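Long-range contacts in putative invasin (Yersinia pseudotuberculosis IP 31758, PDB 5N40), which probably acts as a surface adhesin, with immunoglobulin-like domains carrying a C-type lectin-like adhesion domain for attachment of the bacterium to host cells: residues 30-36 / 65-71; 48-54 / 80-86. The protein carries 1 engineered substitution. Residues are numbered along the deposited sequence.

Interaction 1. Residues 30-36 / 65-71; sequences VVTLTLR and SGLYTAT
Strands 30-34 and 67-71 run antiparallel (162°), their axes 4.6 Å apart at closest approach. Val31-Ala70 and Leu33-Tyr68 are hydrogen-bonded pairs: Val31 N to Ala70 O is 2.9 Å, Ala70 N to Val31 O 3.1 Å, and Leu33 N to Tyr68 O and Tyr68 N to Leu33 O are each 2.8 Å; Val30-Thr71, Thr32-Thr69 and Thr34-Leu67 are non-hydrogen-bonded. Leu35 N adds a 3.0 Å bond to Gly66 O. On the buried face, Tyr68 (chi1 m, chi2 76°) sets CE1 3.9 Å from Leu35 CB and CD1 4.1 Å from Leu33 CD2; both leucines are t,p. Tyr68 OH hydrogen-bonds to Val43 O and Gln46 N. On the other face Thr32 (m) OG1 lies 3.4 Å from CG2 of Thr69 (p), whose OG1 bonds to Gln63. Before the second strand, Ser65 and Gly66 are left-handed (phi near 65°). Arg36 (m,m,t) curls back, NH1 donating to Ser65 O and Leu35 O, 2.9 Å each, and NH2 to Ser65 O at 3.0 Å. The pairing matches the B-E strands of an immunoglobulin-like beta-sandwich.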
loop_
_atom_site.group_PDB
_atom_site.type_symbol
_atom_site.label_atom_id
_atom_site.label_comp_id
_atom_site.label_asym_id
_atom_site.label_seq_id
_atom_site.Cartn_x
_atom_site.Cartn_y
_atom_site.Cartn_z
ATOM N N VAL A 30 -29.651 -13.633 -24.245
ATOM C CA VAL A 30 -30.228 -13.823 -25.571
ATOM C C VAL A 30 -30.743 -12.482 -26.066
ATOM O O VAL A 30 -31.537 -11.820 -25.386
ATOM C CB VAL A 30 -31.343 -14.884 -25.558
ATOM C CG1 VAL A 30 -32.080 -14.914 -26.898
ATOM C CG2 VAL A 30 -30.753 -16.256 -25.257
ATOM N N VAL A 31 -30.280 -12.079 -27.244
ATOM C CA VAL A 31 -30.721 -10.856 -27.898
ATOM C C VAL A 31 -31.737 -11.246 -28.956
ATOM O O VAL A 31 -31.464 -12.114 -29.795
ATOM C CB VAL A 31 -29.536 -10.099 -28.520
ATOM C CG1 VAL A 31 -30.000 -8.811 -29.175
ATOM C CG2 VAL A 31 -28.473 -9.825 -27.469
ATOM N N THR A 32 -32.918 -10.631 -28.904
ATOM C CA THR A 32 -34.015 -10.957 -29.806
ATOM C C THR A 32 -34.439 -9.703 -30.553
ATOM O O THR A 32 -34.835 -8.708 -29.937
ATOM C CB THR A 32 -35.203 -11.550 -29.046
ATOM O OG1 THR A 32 -34.806 -12.776 -28.423
ATOM C CG2 THR A 32 -36.376 -11.837 -29.992
ATOM N N LEU A 33 -34.340 -9.757 -31.874
ATOM C CA LEU A 33 -34.961 -8.773 -32.743
ATOM C C LEU A 33 -36.316 -9.294 -33.184
ATOM O O LEU A 33 -36.418 -10.415 -33.684
ATOM C CB LEU A 33 -34.094 -8.503 -33.973
ATOM C CG LEU A 33 -34.730 -7.651 -35.071
ATOM C CD1 LEU A 33 -34.869 -6.194 -34.631
ATOM C CD2 LEU A 33 -33.926 -7.761 -36.364
ATOM N N THR A 34 -37.343 -8.468 -33.017
ATOM C CA THR A 34 -38.663 -8.706 -33.598
ATOM C C THR A 34 -38.793 -7.712 -34.746
ATOM O O THR A 34 -38.995 -6.519 -34.518
ATOM C CB THR A 34 -39.758 -8.540 -32.555
ATOM O OG1 THR A 34 -39.497 -9.442 -31.469
ATOM C CG2 THR A 34 -41.150 -8.833 -33.158
ATOM N N LEU A 35 -38.632 -8.204 -35.973
ATOM C CA LEU A 35 -38.548 -7.351 -37.152
ATOM C C LEU A 35 -39.932 -7.202 -37.769
ATOM O O LEU A 35 -40.555 -8.194 -38.164
ATOM C CB LEU A 35 -37.555 -7.931 -38.157
ATOM C CG LEU A 35 -37.203 -7.042 -39.353
ATOM C CD1 LEU A 35 -36.580 -5.729 -38.904
ATOM C CD2 LEU A 35 -36.268 -7.770 -40.309
ATOM N N ARG A 36 -40.415 -5.967 -37.843
ATOM C CA ARG A 36 -41.785 -5.688 -38.252
ATOM C C ARG A 36 -41.796 -4.555 -39.265
ATOM O O ARG A 36 -40.939 -3.665 -39.230
ATOM C CB ARG A 36 -42.660 -5.319 -37.047
ATOM C CG ARG A 36 -42.807 -6.441 -36.023
ATOM C CD ARG A 36 -43.714 -7.552 -36.565
ATOM N NE ARG A 36 -43.917 -8.666 -35.635
ATOM C CZ ARG A 36 -43.152 -9.755 -35.573
ATOM N NH1 ARG A 36 -42.093 -9.894 -36.366
ATOM N NH2 ARG A 36 -43.436 -10.711 -34.697
ATOM N N SER A 65 -42.048 -16.141 -37.173
ATOM C CA SER A 65 -42.700 -14.847 -36.966
ATOM C C SER A 65 -41.696 -13.696 -36.946
ATOM O O SER A 65 -41.842 -12.739 -36.186
ATOM C CB SER A 65 -43.539 -14.858 -35.687
ATOM O OG SER A 65 -44.630 -15.759 -35.819
ATOM N N GLY A 66 -40.678 -13.779 -37.800
ATOM C CA GLY A 66 -39.752 -12.668 -37.964
ATOM C C GLY A 66 -38.961 -12.335 -36.718
ATOM O O GLY A 66 -38.664 -11.158 -36.468
ATOM N N LEU A 67 -38.620 -13.339 -35.922
ATOM C CA LEU A 67 -37.750 -13.163 -34.771
ATOM C C LEU A 67 -36.346 -13.623 -35.132
ATOM O O LEU A 67 -36.168 -14.654 -35.786
ATOM C CB LEU A 67 -38.265 -13.955 -33.567
ATOM C CG LEU A 67 -39.179 -13.220 -32.582
ATOM C CD1 LEU A 67 -40.346 -12.535 -33.284
ATOM C CD2 LEU A 67 -39.693 -14.203 -31.547
ATOM N N TYR A 68 -35.352 -12.851 -34.706
ATOM C CA TYR A 68 -33.954 -13.157 -34.981
ATOM C C TYR A 68 -33.182 -13.058 -33.676
ATOM O O TYR A 68 -33.265 -12.038 -32.986
ATOM C CB TYR A 68 -33.369 -12.198 -36.022
ATOM C CG TYR A 68 -34.130 -12.163 -37.327
ATOM C CD1 TYR A 68 -35.341 -11.484 -37.430
ATOM C CD2 TYR A 68 -33.638 -12.802 -38.459
ATOM C CE1 TYR A 68 -36.047 -11.449 -38.621
ATOM C CE2 TYR A 68 -34.336 -12.766 -39.659
ATOM C CZ TYR A 68 -35.535 -12.082 -39.733
ATOM O OH TYR A 68 -36.235 -12.042 -40.924
ATOM N N THR A 69 -32.425 -14.105 -33.346
ATOM C CA THR A 69 -31.776 -14.189 -32.044
ATOM C C THR A 69 -30.290 -14.491 -32.177
ATOM O O THR A 69 -29.829 -15.065 -33.164
ATOM C CB THR A 69 -32.431 -15.259 -31.167
ATOM O OG1 THR A 69 -32.339 -16.537 -31.810
ATOM C CG2 THR A 69 -33.892 -14.916 -30.939
ATOM N N ALA A 70 -29.549 -14.087 -31.145
ATOM C CA ALA A 70 -28.149 -14.454 -30.983
ATOM C C ALA A 70 -27.834 -14.466 -29.496
ATOM O O ALA A 70 -28.528 -13.840 -28.690
ATOM C CB ALA A 70 -27.209 -13.497 -31.723
ATOM N N THR A 71 -26.790 -15.202 -29.135
ATOM C CA THR A 71 -26.336 -15.269 -27.751
ATOM C C THR A 71 -25.149 -14.330 -27.573
ATOM O O THR A 71 -24.157 -14.433 -28.300
ATOM C CB THR A 71 -25.955 -16.698 -27.366
ATOM O OG1 THR A 71 -27.115 -17.539 -27.437
ATOM C CG2 THR A 71 -25.381 -16.750 -25.947
#

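Interaction 2. Residues 48-54 / 80-86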
loop_
_atom_site.group_PDB
_atom_site.type_symbol
_atom_site.label_atom_id
_atom_site.label_comp_id
_atom_site.label_asym_id
_atom_site.label_seq_id
_atom_site.Cartn_x
_atom_site.Cartn_y
_atom_site.Cartn_z
ATOM N N VAL A 48 -29.712 -10.448 -40.801
ATOM C CA VAL A 48 -29.668 -9.612 -39.607
ATOM C C VAL A 48 -28.333 -9.816 -38.903
ATOM O O VAL A 48 -27.836 -10.946 -38.798
ATOM C CB VAL A 48 -30.850 -9.960 -38.678
ATOM C CG1 VAL A 48 -30.776 -9.199 -37.354
ATOM C CG2 VAL A 48 -32.163 -9.670 -39.385
ATOM N N ALA A 49 -27.746 -8.716 -38.434
ATOM C CA ALA A 49 -26.519 -8.753 -37.651
ATOM C C ALA A 49 -26.684 -7.863 -36.430
ATOM O O ALA A 49 -27.349 -6.825 -36.493
ATOM C CB ALA A 49 -25.309 -8.295 -38.473
ATOM N N PHE A 50 -26.087 -8.284 -35.317
ATOM C CA PHE A 50 -26.068 -7.512 -34.084
ATOM C C PHE A 50 -24.645 -7.067 -33.773
ATOM O O PHE A 50 -23.673 -7.724 -34.149
ATOM C CB PHE A 50 -26.593 -8.328 -32.894
ATOM C CG PHE A 50 -28.015 -8.824 -33.048
ATOM C CD1 PHE A 50 -28.966 -8.100 -33.745
ATOM C CD2 PHE A 50 -28.396 -10.030 -32.473
ATOM C CE1 PHE A 50 -30.267 -8.578 -33.870
ATOM C CE2 PHE A 50 -29.681 -10.510 -32.602
ATOM C CZ PHE A 50 -30.619 -9.787 -33.298
ATOM N N THR A 51 -24.530 -5.940 -33.076
ATOM C CA THR A 51 -23.261 -5.525 -32.497
ATOM C C THR A 51 -23.473 -5.222 -31.022
ATOM O O THR A 51 -24.582 -4.904 -30.587
ATOM C CB THR A 51 -22.670 -4.299 -33.208
ATOM O OG1 THR A 51 -23.456 -3.138 -32.914
ATOM C CG2 THR A 51 -22.635 -4.525 -34.712
ATOM N N SER A 52 -22.391 -5.322 -30.252
ATOM C CA SER A 52 -22.414 -5.008 -28.830
ATOM C C SER A 52 -21.101 -4.340 -28.446
ATOM O O SER A 52 -20.037 -4.749 -28.913
ATOM C CB SER A 52 -22.602 -6.255 -27.972
ATOM O OG SER A 52 -22.645 -5.909 -26.593
ATOM N N THR A 53 -21.181 -3.336 -27.566
ATOM C CA THR A 53 -19.975 -2.630 -27.132
ATOM C C THR A 53 -19.141 -3.451 -26.155
ATOM O O THR A 53 -17.945 -3.174 -25.987
ATOM C CB THR A 53 -20.340 -1.287 -26.496
ATOM O OG1 THR A 53 -21.238 -1.484 -25.394
ATOM C CG2 THR A 53 -20.987 -0.367 -27.529
ATOM N N LEU A 54 -19.739 -4.457 -25.527
ATOM C CA LEU A 54 -19.057 -5.336 -24.593
ATOM C C LEU A 54 -19.422 -6.779 -24.905
ATOM O O LEU A 54 -20.532 -7.071 -25.356
ATOM C CB LEU A 54 -19.435 -5.009 -23.137
ATOM C CG LEU A 54 -19.086 -3.622 -22.602
ATOM C CD1 LEU A 54 -19.729 -3.428 -21.222
ATOM C CD2 LEU A 54 -17.574 -3.429 -22.551
ATOM N N THR A 80 -21.849 -0.887 -19.517
ATOM C CA THR A 80 -23.145 -1.083 -20.153
ATOM C C THR A 80 -22.922 -1.501 -21.600
ATOM O O THR A 80 -22.311 -0.758 -22.376
ATOM C CB THR A 80 -23.990 0.188 -20.083
ATOM O OG1 THR A 80 -24.115 0.601 -18.714
ATOM C CG2 THR A 80 -25.379 -0.065 -20.679
ATOM N N ALA A 81 -23.405 -2.690 -21.955
ATOM C CA ALA A 81 -23.347 -3.151 -23.338
ATOM C C ALA A 81 -24.492 -2.521 -24.116
ATOM O O ALA A 81 -25.662 -2.780 -23.817
ATOM C CB ALA A 81 -23.436 -4.673 -23.416
ATOM N N SER A 82 -24.163 -1.681 -25.093
ATOM C CA SER A 82 -25.161 -1.131 -25.999
ATOM C C SER A 82 -25.224 -2.001 -27.243
ATOM O O SER A 82 -24.194 -2.285 -27.859
ATOM C CB SER A 82 -24.817 0.308 -26.375
ATOM O OG SER A 82 -24.866 1.148 -25.235
ATOM N N LEU A 83 -26.434 -2.410 -27.606
ATOM C CA LEU A 83 -26.674 -3.343 -28.697
ATOM C C LEU A 83 -27.262 -2.594 -29.882
ATOM O O LEU A 83 -28.185 -1.793 -29.711
ATOM C CB LEU A 83 -27.633 -4.448 -28.256
ATOM C CG LEU A 83 -27.215 -5.245 -27.020
ATOM C CD1 LEU A 83 -28.391 -6.052 -26.481
ATOM C CD2 LEU A 83 -26.071 -6.153 -27.364
ATOM N N SER A 84 -26.743 -2.867 -31.077
ATOM C CA SER A 84 -27.289 -2.304 -32.306
ATOM C C SER A 84 -27.581 -3.424 -33.294
ATOM O O SER A 84 -27.113 -4.558 -33.146
ATOM C CB SER A 84 -26.337 -1.288 -32.946
ATOM O OG SER A 84 -25.203 -1.930 -33.490
ATOM N N VAL A 85 -28.375 -3.097 -34.309
ATOM C CA VAL A 85 -28.830 -4.077 -35.285
ATOM C C VAL A 85 -28.752 -3.463 -36.677
ATOM O O VAL A 85 -29.055 -2.280 -36.864
ATOM C CB VAL A 85 -30.267 -4.550 -34.965
ATOM C CG1 VAL A 85 -31.194 -3.366 -34.786
ATOM C CG2 VAL A 85 -30.786 -5.487 -36.043
ATOM N N ASN A 86 -28.333 -4.266 -37.652
ATOM C CA ASN A 86 -28.390 -3.850 -39.044
ATOM C C ASN A 86 -28.934 -4.999 -39.885
ATOM O O ASN A 86 -28.857 -6.171 -39.502
ATOM C CB ASN A 86 -27.016 -3.364 -39.570
ATOM C CG ASN A 86 -25.924 -4.402 -39.456
ATOM O OD1 ASN A 86 -25.864 -5.346 -40.241
ATOM N ND2 ASN A 86 -25.022 -4.211 -38.494
HETATM O O HOH W 1 -23.427 -1.569 -30.279
HETATM O O HOH W 2 -19.826 0.183 -23.697
#
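Thr51, Asn86 and Ser84 bury more surface here than any other residues, and all three project from the same, more exposed face of the antiparallel pair 48-52/80-86. Thr51 and Ser84 form a hydrogen-bonded pair, with Thr51 N to Ser84 O at 2.9 Å and Ser84 N to Thr51 O at 3.0 Å. Thr51 OG1 also bonds to a water, at 3.1 Å, that donates to Ser82 O at 2.6 Å. Asn86 pairs with Ala49 through two 3.0 Å bonds, Ala49 N to Asn86 O and Asn86 N to Ala49 O; its p rotamer brings OD1 3.5 Å from Ala49 CB. Where strand 48-52 ends, Thr53 OG1 stands in for a backbone carbonyl, accepting from Ser82 N at 2.9 Å. The opposite face is mostly apolar: Val85 CG2 sits at the edge of the Phe50 ring, 3.8 Å from CE1, and Phe50 packs into the core. The third and sixth strands of the domain pair here, as strands C and F do in an immunoglobulin-like sandwich.

From the N terminus, the chain runs through 30-36, crosses to the facing layer as 48-54, returns as 65-71 and crosses again to 80-86. Interaction 1 closes a loop of 28 residues that contains 48-54; interaction 2 closes one of 25 that contains 65-71. The two therefore cross, with neither nested in the other, giving the interlocked strand order of a Greek-key sandwich. Their centres lie 12 Å apart, and the layers meet where Val48 CG2 is 3.6 Å from Tyr68 CD2, Val48 CG1 is 3.6 Å from Leu33 CD2, and the Phe50 ring lies against the backbone oxygens of Val31 and Tyr68. Each ties two strands within its own layer, and the side chains between them fill one core.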